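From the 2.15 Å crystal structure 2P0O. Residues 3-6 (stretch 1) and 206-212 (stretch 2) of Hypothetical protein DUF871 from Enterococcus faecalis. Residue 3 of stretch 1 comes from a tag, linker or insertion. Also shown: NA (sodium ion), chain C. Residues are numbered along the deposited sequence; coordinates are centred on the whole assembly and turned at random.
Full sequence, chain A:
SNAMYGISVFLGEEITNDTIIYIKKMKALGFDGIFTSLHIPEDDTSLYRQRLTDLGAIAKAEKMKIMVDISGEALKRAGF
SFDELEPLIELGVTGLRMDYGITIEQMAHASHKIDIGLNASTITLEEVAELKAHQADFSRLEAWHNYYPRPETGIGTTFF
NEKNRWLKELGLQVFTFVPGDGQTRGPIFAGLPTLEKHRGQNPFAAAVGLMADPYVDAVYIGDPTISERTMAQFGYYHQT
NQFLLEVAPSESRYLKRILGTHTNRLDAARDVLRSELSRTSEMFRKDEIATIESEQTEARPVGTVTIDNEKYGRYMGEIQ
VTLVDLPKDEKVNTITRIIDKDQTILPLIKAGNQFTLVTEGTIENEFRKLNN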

# COMPACT_ATOMS: atom_id res chain seq x y z
N ALA A 3 10.18 -0.57 7.94
CA ALA A 3 9.27 0.31 7.12
C ALA A 3 9.33 -0.04 5.60
O ALA A 3 9.90 0.71 4.80
N MSE A 4 8.73 -1.18 5.25
CA MSE A 4 8.82 -1.73 3.90
C MSE A 4 7.55 -1.67 3.06
O MSE A 4 6.46 -2.04 3.54
N TYR A 5 7.70 -1.23 1.80
CA TYR A 5 6.66 -1.44 0.79
C TYR A 5 7.12 -2.52 -0.19
O TYR A 5 8.30 -2.58 -0.54
N GLY A 6 6.18 -3.37 -0.63
CA GLY A 6 6.51 -4.46 -1.54
C GLY A 6 5.51 -4.70 -2.65
O GLY A 6 4.39 -4.13 -2.65
N ALA A 206 -4.77 2.76 0.72
CA ALA A 206 -4.81 1.56 1.54
C ALA A 206 -3.43 1.28 2.15
O ALA A 206 -3.32 1.07 3.36
N ALA A 207 -2.39 1.36 1.31
CA ALA A 207 -1.01 1.08 1.72
C ALA A 207 -0.49 2.09 2.73
O ALA A 207 -0.00 1.73 3.80
N VAL A 208 -0.63 3.37 2.39
CA VAL A 208 -0.22 4.40 3.31
C VAL A 208 -0.92 4.28 4.67
O VAL A 208 -0.25 4.39 5.72
N GLY A 209 -2.23 4.06 4.67
CA GLY A 209 -2.95 3.94 5.95
C GLY A 209 -2.44 2.77 6.78
O GLY A 209 -2.19 2.91 7.97
N LEU A 210 -2.23 1.63 6.13
CA LEU A 210 -1.73 0.45 6.82
C LEU A 210 -0.35 0.66 7.39
O LEU A 210 -0.07 0.28 8.52
N MSE A 211 0.51 1.30 6.61
CA MSE A 211 1.87 1.57 7.02
C MSE A 211 1.90 2.46 8.26
O MSE A 211 2.79 2.32 9.11
N ALA A 212 0.93 3.37 8.39
CA ALA A 212 0.88 4.24 9.57
C ALA A 212 0.47 3.46 10.81
O ALA A 212 0.68 3.91 11.93

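The contact between the strand and the helix is small, 249 Å² summed over both sides, and about two thirds of it comes from two residues, Tyr5 and Met211. The backbones stay far apart, with axes no closer than 10.3 Å and running at 149° to each other. No hydrogen bond crosses the gap.

Ala3, left over from the expression tag, opens the strand side. Its CA-to-CB bond points sideways, and it meets the tip of Met211: CA of Ala3 lies 3.4 Å from CE of Met211, and CB of Ala3 lies 4.0 Å from the same CE. This apolar touch belongs to the crystallized construct and should not be read as part of the natural design.

Met4, a selenomethionine, turns the other way. Its CA-to-CB bond points away from the helix, with chi1 at -103° and chi2 at -132°, both between wells, and chi3 in m. What it offers the helix is backbone: its O sits 3.7 Å from SE of Met211.

Tyr5 does most of the work on the strand. Its CA-to-CB bond points sideways, yet chi1 in m and chi2 of -72° bring the end of the ring nearer to the helix, so that it reaches residues across one helical turn, from Ala207 to Met211. CE1 of Tyr5 rests 3.8 Å from CB of Ala207, whose CA-to-CB bond points toward the strand. Farther out, OH of Tyr5 lies 3.6 Å from CA of Val208 and 3.8 Å from CG2 of Val208, whose chi1 is t. OH of Tyr5 also lies 3.4 Å from CB of Met211; these are packing contacts with carbon, and the helix side gives it no polar partner.

Met211, also a selenomethionine, completes the match. Its CA-to-CB bond points toward the strand, with chi1 t, chi2 p and chi3 at -129°, between wells. Its CG packs 3.9 Å from CZ of Tyr5, and its SE stands 4.8 Å from the centroid of the Tyr5 ring, a sulfur-aromatic type of contact with selenium in place of sulfur. Its backbone has a separate job: O of Met211 binds the sodium ion at 2.4 Å, alongside two atoms from elsewhere in the structure.

Gly6 ends the stretch without touching the helix. The rule is economical: Ala207 and Met211, one helical turn apart and joined by a 2.9 Å hydrogen bond from Met211 N to Ala207 O, pair a small residue with a long one around a single aromatic ring.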

# COMPACT_ATOMS: atom_id res chain seq x y z
CB ALA A 3 9.58 1.80 7.36
CB MSE A 4 9.29 -3.18 3.94
CG MSE A 4 10.76 -3.33 3.55
SE MSE A 4 11.08 -4.76 2.23
CE MSE A 4 10.89 -6.36 3.40
CB TYR A 5 6.34 -0.17 0.00
CG TYR A 5 5.55 0.88 0.77
CD1 TYR A 5 4.19 0.68 1.07
CD2 TYR A 5 6.16 2.07 1.19
CE1 TYR A 5 3.45 1.65 1.77
CE2 TYR A 5 5.43 3.07 1.91
CZ TYR A 5 4.07 2.84 2.18
OH TYR A 5 3.33 3.76 2.87
CB ALA A 206 -5.30 0.37 0.69
CB ALA A 207 -0.07 1.01 0.48
CB VAL A 208 -0.36 5.82 2.66
CG1 VAL A 208 0.07 6.92 3.65
CG2 VAL A 208 0.52 5.90 1.42
CB LEU A 210 -1.72 -0.76 5.88
CG LEU A 210 -3.07 -1.43 5.71
CD1 LEU A 210 -2.88 -2.64 4.81
CD2 LEU A 210 -3.69 -1.86 7.07
CB MSE A 211 2.66 2.20 5.86
CG MSE A 211 4.20 2.14 6.06
SE MSE A 211 4.88 0.26 6.01
CE MSE A 211 5.88 0.43 7.68
CB ALA A 212 -0.07 5.42 9.33
NA NA C . 3.50 0.75 10.77